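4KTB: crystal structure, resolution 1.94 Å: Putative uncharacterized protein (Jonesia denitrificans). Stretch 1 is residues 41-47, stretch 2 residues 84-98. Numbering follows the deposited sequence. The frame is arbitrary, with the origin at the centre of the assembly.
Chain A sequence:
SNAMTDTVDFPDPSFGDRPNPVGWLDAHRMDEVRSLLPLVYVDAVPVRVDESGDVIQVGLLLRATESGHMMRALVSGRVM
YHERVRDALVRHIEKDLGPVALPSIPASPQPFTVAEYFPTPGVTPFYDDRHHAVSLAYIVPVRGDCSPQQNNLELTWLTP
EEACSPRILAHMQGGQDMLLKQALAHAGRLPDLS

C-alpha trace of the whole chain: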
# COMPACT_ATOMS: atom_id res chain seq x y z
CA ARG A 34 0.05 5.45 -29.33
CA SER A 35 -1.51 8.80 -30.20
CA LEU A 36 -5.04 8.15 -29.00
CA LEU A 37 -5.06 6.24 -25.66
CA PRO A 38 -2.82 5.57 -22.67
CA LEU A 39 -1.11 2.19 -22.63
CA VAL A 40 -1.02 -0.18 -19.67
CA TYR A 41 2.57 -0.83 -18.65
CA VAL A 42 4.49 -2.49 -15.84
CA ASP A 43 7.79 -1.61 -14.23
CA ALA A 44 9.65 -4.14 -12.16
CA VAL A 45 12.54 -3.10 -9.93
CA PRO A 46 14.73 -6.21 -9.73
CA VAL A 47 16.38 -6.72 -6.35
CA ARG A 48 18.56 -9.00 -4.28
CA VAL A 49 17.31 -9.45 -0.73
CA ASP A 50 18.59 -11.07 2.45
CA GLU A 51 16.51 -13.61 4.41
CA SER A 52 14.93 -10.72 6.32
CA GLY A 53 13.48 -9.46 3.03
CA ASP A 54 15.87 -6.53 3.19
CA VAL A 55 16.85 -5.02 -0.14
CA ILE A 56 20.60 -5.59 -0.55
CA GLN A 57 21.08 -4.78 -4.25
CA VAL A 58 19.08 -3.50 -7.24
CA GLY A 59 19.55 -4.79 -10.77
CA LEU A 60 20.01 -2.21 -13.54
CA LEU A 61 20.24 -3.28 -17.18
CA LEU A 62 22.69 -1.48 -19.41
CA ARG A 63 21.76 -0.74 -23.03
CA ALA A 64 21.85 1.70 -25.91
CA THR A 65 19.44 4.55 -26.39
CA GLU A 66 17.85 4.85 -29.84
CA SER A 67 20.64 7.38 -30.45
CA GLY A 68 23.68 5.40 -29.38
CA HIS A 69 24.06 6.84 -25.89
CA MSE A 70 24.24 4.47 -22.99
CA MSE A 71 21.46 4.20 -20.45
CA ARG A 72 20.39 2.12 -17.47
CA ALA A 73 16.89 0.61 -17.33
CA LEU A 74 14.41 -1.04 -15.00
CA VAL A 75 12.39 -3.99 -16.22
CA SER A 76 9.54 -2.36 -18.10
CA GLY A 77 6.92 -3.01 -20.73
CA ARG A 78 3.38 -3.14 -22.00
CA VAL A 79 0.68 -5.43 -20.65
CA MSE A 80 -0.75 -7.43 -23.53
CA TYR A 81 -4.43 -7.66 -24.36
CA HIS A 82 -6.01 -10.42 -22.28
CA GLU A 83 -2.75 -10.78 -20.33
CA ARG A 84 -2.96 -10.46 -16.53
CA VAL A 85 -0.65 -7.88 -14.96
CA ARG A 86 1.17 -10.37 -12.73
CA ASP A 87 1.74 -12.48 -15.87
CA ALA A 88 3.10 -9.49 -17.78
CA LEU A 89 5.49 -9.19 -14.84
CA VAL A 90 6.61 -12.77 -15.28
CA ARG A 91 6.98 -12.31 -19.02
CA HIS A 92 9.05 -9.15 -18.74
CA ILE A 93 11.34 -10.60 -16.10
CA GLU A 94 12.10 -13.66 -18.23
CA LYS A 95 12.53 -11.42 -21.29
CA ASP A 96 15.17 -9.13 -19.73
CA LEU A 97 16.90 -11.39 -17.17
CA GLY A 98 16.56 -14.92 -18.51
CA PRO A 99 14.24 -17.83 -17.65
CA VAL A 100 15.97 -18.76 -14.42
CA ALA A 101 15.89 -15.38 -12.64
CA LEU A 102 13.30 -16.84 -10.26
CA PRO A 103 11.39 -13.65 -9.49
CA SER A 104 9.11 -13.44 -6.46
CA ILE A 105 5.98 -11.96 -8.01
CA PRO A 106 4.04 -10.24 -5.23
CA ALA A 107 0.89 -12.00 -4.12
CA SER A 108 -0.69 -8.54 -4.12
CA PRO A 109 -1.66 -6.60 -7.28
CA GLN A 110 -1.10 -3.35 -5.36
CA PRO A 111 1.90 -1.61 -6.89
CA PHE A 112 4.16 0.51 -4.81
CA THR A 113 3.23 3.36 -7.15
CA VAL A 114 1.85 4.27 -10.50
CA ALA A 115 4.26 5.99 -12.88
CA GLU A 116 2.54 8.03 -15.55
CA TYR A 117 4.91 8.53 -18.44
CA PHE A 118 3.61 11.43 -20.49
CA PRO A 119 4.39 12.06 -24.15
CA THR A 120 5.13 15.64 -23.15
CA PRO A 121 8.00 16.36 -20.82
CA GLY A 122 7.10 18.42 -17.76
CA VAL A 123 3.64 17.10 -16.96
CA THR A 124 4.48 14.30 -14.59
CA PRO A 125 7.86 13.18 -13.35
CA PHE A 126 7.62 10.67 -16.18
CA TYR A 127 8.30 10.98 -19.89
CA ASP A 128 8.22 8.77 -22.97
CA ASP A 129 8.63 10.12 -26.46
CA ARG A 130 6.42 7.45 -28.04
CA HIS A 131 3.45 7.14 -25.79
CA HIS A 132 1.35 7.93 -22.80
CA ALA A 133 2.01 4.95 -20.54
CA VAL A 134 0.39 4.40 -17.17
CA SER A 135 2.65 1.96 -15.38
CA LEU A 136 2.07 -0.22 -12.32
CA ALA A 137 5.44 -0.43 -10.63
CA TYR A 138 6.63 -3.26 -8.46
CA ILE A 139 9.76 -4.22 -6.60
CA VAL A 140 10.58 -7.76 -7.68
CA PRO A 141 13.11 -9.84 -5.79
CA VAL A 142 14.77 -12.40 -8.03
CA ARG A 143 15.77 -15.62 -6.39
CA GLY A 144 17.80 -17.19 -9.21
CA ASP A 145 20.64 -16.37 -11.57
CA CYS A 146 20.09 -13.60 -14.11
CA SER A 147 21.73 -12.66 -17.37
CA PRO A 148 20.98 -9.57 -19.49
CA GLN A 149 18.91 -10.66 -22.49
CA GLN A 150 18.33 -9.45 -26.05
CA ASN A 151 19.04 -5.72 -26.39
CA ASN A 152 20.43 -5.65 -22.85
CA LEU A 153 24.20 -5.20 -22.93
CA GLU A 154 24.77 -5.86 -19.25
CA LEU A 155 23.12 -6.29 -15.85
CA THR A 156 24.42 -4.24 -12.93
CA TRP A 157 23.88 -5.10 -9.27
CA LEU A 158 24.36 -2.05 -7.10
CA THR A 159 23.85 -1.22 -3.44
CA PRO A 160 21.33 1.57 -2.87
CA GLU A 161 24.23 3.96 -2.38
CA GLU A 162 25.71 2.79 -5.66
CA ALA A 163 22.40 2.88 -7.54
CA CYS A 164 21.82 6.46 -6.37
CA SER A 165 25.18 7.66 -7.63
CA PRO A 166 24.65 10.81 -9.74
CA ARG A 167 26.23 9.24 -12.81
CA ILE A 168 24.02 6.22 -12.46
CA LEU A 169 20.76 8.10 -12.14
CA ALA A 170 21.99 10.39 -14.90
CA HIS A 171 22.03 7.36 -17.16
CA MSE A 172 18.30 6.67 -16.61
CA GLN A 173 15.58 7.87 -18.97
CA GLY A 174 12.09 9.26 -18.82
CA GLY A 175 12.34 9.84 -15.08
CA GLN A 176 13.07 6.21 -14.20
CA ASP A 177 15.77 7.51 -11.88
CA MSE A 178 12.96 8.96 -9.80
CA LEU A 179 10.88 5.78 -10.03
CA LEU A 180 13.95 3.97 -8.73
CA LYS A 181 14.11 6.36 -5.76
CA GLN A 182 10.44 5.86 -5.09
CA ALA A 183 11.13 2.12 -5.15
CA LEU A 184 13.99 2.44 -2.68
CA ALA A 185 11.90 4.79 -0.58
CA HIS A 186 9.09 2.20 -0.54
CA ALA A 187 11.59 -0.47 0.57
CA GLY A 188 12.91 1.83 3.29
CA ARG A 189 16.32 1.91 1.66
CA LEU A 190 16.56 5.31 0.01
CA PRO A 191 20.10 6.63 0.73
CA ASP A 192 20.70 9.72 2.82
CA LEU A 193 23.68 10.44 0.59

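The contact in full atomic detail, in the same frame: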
# COMPACT_ATOMS: atom_id res chain seq x y z
N TYR A 41 1.20 -0.39 -18.76
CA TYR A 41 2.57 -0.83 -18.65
C TYR A 41 2.83 -1.42 -17.28
O TYR A 41 2.05 -1.22 -16.37
CB TYR A 41 3.50 0.37 -18.85
CG TYR A 41 4.00 0.45 -20.26
CD1 TYR A 41 3.11 0.53 -21.31
CD2 TYR A 41 5.35 0.42 -20.54
CE1 TYR A 41 3.56 0.59 -22.61
CE2 TYR A 41 5.81 0.48 -21.83
CZ TYR A 41 4.91 0.57 -22.86
OH TYR A 41 5.37 0.63 -24.15
N VAL A 42 3.94 -2.15 -17.15
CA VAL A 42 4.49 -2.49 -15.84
C VAL A 42 5.95 -2.07 -15.75
O VAL A 42 6.66 -2.05 -16.76
CB VAL A 42 4.39 -4.01 -15.50
CG1 VAL A 42 2.95 -4.45 -15.21
CG2 VAL A 42 5.02 -4.85 -16.62
N ASP A 43 6.38 -1.74 -14.54
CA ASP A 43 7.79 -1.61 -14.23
C ASP A 43 8.08 -2.56 -13.10
O ASP A 43 7.31 -2.66 -12.14
CB ASP A 43 8.14 -0.18 -13.80
CG ASP A 43 8.20 0.79 -14.97
OD1 ASP A 43 9.25 0.84 -15.63
OD2 ASP A 43 7.22 1.51 -15.21
N ALA A 44 9.19 -3.27 -13.22
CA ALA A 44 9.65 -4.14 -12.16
C ALA A 44 11.03 -3.68 -11.75
O ALA A 44 11.91 -3.57 -12.60
CB ALA A 44 9.70 -5.57 -12.63
N VAL A 45 11.21 -3.40 -10.47
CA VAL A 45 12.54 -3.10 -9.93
C VAL A 45 13.14 -4.41 -9.40
O VAL A 45 12.64 -4.98 -8.43
CB VAL A 45 12.50 -2.02 -8.84
CG1 VAL A 45 13.79 -2.00 -8.08
CG2 VAL A 45 12.27 -0.66 -9.44
N PRO A 46 14.19 -4.89 -10.07
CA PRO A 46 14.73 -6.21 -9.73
C PRO A 46 15.74 -6.10 -8.59
O PRO A 46 16.70 -5.32 -8.70
CB PRO A 46 15.44 -6.66 -11.02
CG PRO A 46 14.99 -5.64 -12.09
CD PRO A 46 14.76 -4.39 -11.33
N VAL A 47 15.53 -6.87 -7.53
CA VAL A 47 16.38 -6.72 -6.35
C VAL A 47 16.90 -8.03 -5.78
O VAL A 47 16.30 -9.09 -5.96
CB VAL A 47 15.67 -5.96 -5.21
CG1 VAL A 47 15.04 -4.68 -5.72
CG2 VAL A 47 14.61 -6.84 -4.55
N ARG A 84 -2.94 -11.00 -17.90
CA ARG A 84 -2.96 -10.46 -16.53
C ARG A 84 -1.69 -9.68 -16.20
O ARG A 84 -0.62 -9.96 -16.73
CB ARG A 84 -3.12 -11.57 -15.49
CG ARG A 84 -4.41 -12.34 -15.60
CD ARG A 84 -4.54 -13.30 -14.42
NE ARG A 84 -3.32 -14.10 -14.27
CZ ARG A 84 -3.04 -14.88 -13.22
NH1 ARG A 84 -1.90 -15.55 -13.19
NH2 ARG A 84 -3.90 -14.98 -12.21
N VAL A 85 -1.80 -8.70 -15.31
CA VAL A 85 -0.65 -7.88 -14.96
C VAL A 85 0.48 -8.70 -14.36
O VAL A 85 1.63 -8.56 -14.78
CB VAL A 85 -1.04 -6.74 -13.98
CG1 VAL A 85 0.20 -5.96 -13.52
CG2 VAL A 85 -2.02 -5.80 -14.65
N ARG A 86 0.16 -9.57 -13.41
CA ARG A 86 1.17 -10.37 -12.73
C ARG A 86 1.89 -11.27 -13.73
O ARG A 86 3.07 -11.58 -13.55
CB ARG A 86 0.58 -11.18 -11.57
CG ARG A 86 -0.38 -12.30 -11.98
CD ARG A 86 -0.94 -13.01 -10.73
NE ARG A 86 -1.59 -12.06 -9.81
CZ ARG A 86 -1.16 -11.75 -8.59
NH1 ARG A 86 -1.83 -10.87 -7.85
NH2 ARG A 86 -0.06 -12.30 -8.09
N ASP A 87 1.18 -11.66 -14.79
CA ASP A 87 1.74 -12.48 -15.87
C ASP A 87 2.64 -11.66 -16.79
O ASP A 87 3.66 -12.15 -17.27
CB ASP A 87 0.62 -13.11 -16.71
CG ASP A 87 -0.13 -14.20 -15.98
OD1 ASP A 87 0.48 -14.88 -15.13
OD2 ASP A 87 -1.34 -14.38 -16.27
N ALA A 88 2.23 -10.43 -17.07
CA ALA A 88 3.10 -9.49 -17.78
C ALA A 88 4.40 -9.30 -16.99
O ALA A 88 5.46 -9.14 -17.58
CB ALA A 88 2.41 -8.16 -17.98
N LEU A 89 4.30 -9.33 -15.67
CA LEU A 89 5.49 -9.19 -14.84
C LEU A 89 6.42 -10.37 -15.09
O LEU A 89 7.62 -10.21 -15.32
CB LEU A 89 5.13 -9.13 -13.35
CG LEU A 89 4.48 -7.84 -12.86
CD1 LEU A 89 4.04 -8.05 -11.43
CD2 LEU A 89 5.44 -6.66 -12.98
N VAL A 90 5.84 -11.56 -15.05
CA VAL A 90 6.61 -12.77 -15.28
C VAL A 90 7.28 -12.71 -16.64
O VAL A 90 8.48 -12.96 -16.78
CB VAL A 90 5.70 -13.99 -15.24
CG1 VAL A 90 6.45 -15.21 -15.69
CG2 VAL A 90 5.13 -14.19 -13.83
N ARG A 91 6.50 -12.37 -17.65
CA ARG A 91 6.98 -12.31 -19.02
C ARG A 91 8.13 -11.33 -19.19
O ARG A 91 9.07 -11.59 -19.91
CB ARG A 91 5.83 -11.94 -19.95
CG ARG A 91 6.21 -11.88 -21.40
CD ARG A 91 4.98 -11.77 -22.29
NE ARG A 91 4.22 -10.56 -21.99
CZ ARG A 91 4.48 -9.37 -22.52
NH1 ARG A 91 5.50 -9.24 -23.36
NH2 ARG A 91 3.73 -8.33 -22.20
N HIS A 92 8.05 -10.20 -18.51
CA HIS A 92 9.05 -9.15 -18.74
C HIS A 92 10.32 -9.46 -17.98
O HIS A 92 11.42 -9.11 -18.41
CB HIS A 92 8.50 -7.75 -18.40
CG HIS A 92 7.58 -7.21 -19.45
ND1 HIS A 92 8.02 -6.79 -20.68
CD2 HIS A 92 6.23 -7.03 -19.46
CE1 HIS A 92 7.00 -6.38 -21.41
NE2 HIS A 92 5.90 -6.52 -20.69
N ILE A 93 10.18 -10.16 -16.86
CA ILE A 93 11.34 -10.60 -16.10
C ILE A 93 12.14 -11.65 -16.88
O ILE A 93 13.36 -11.56 -16.97
CB ILE A 93 10.92 -11.16 -14.73
CG1 ILE A 93 10.36 -10.04 -13.85
CG2 ILE A 93 12.10 -11.80 -14.02
CD1 ILE A 93 11.43 -9.17 -13.21
N GLU A 94 11.45 -12.64 -17.43
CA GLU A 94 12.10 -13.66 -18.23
C GLU A 94 12.78 -13.01 -19.43
O GLU A 94 13.94 -13.30 -19.73
CB GLU A 94 11.05 -14.66 -18.70
CG GLU A 94 11.59 -16.01 -19.07
CD GLU A 94 11.96 -16.10 -20.52
OE1 GLU A 94 11.49 -15.26 -21.31
OE2 GLU A 94 12.71 -17.03 -20.89
N LYS A 95 12.06 -12.11 -20.09
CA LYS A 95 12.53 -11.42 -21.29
C LYS A 95 13.82 -10.62 -21.11
O LYS A 95 14.65 -10.59 -22.01
CB LYS A 95 11.42 -10.49 -21.82
CG LYS A 95 11.82 -9.60 -22.98
CD LYS A 95 10.60 -8.90 -23.55
CE LYS A 95 11.01 -7.81 -24.52
NZ LYS A 95 11.99 -6.91 -23.88
N ASP A 96 13.99 -9.99 -19.96
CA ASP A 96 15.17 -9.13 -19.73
C ASP A 96 16.30 -9.84 -18.97
O ASP A 96 17.47 -9.49 -19.13
CB ASP A 96 14.76 -7.84 -18.99
CG ASP A 96 14.34 -6.71 -19.93
OD1 ASP A 96 14.94 -6.57 -21.01
OD2 ASP A 96 13.41 -5.95 -19.58
N LEU A 97 15.95 -10.83 -18.15
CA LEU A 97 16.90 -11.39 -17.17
C LEU A 97 17.12 -12.89 -17.32
O LEU A 97 17.87 -13.49 -16.55
CB LEU A 97 16.42 -11.11 -15.74
CG LEU A 97 16.31 -9.65 -15.30
CD1 LEU A 97 15.90 -9.59 -13.85
CD2 LEU A 97 17.64 -8.93 -15.54
N GLY A 98 16.45 -13.49 -18.29
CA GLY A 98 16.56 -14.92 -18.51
C GLY A 98 15.51 -15.71 -17.75
O GLY A 98 14.89 -15.20 -16.82

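A helix lies obliquely across one face of a β-strand, and the two are held together by van der Waals packing, mostly of apolar side chains, with no hydrogen bond passing between them. The axes of strand 41-47 and helix 85-97 approach to 8.9 Å and their directions differ by 56°, and contacts move along the helix from Val85 to Leu97 as the strand runs from Val42 to Pro46, with Leu89 shared by Val42 and Ala44. The alternation of the strand selects these residues: Val42, Ala44 and Pro46 point toward the helix, whereas Tyr41, Asp43 and Val45 point away, and the carboxylate of Asp43 finds hydrogen bonds elsewhere in the structure.

Val42 makes the most contacts and buries the most surface. Its branched side chain reaches several helix residues at once: Val42 CG1 lies 3.6 Å from Val85 CG1, Val42 CB 3.8 Å from Leu89 CD2 and Val42 CG2 3.8 Å from His92 CD2. Val42 CG2 also sits 4.4 Å from Ala88 CB, whose small side chain points toward the strand where the backbones run close; the CA atoms of Val42 and Leu89 are 6.8 Å apart. His92 offers carbon to the valine while its NE2 is hydrogen-bonded elsewhere, so the buried ring keeps a polar partner.

Farther along, the strand presents compact groups to longer helix side chains. In Leu89 and Ile93 the CA-to-CB bond points sideways to the strand, but the ends of the side chains come nearer it; CB of Ala44 meets CD1 of Ile93 at 4.0 Å and CD2 of Leu89 at 4.4 Å. Near the helix end, CB of Pro46 packs against CD1 of Leu97 at 4.1 Å; both residues are buried, and proline's compact carbon ring offers an apolar surface to leucine's branched end.

One polar pair belongs to the helix start: at the N-cap, Arg84 forms a salt bridge with Asp87, NE to OD2 at 2.8 Å, clear of the strand. Gly98, the first residue past the helix, has positive phi, and a CB there would jam against the preceding carbonyl oxygen, which by itself calls for glycine.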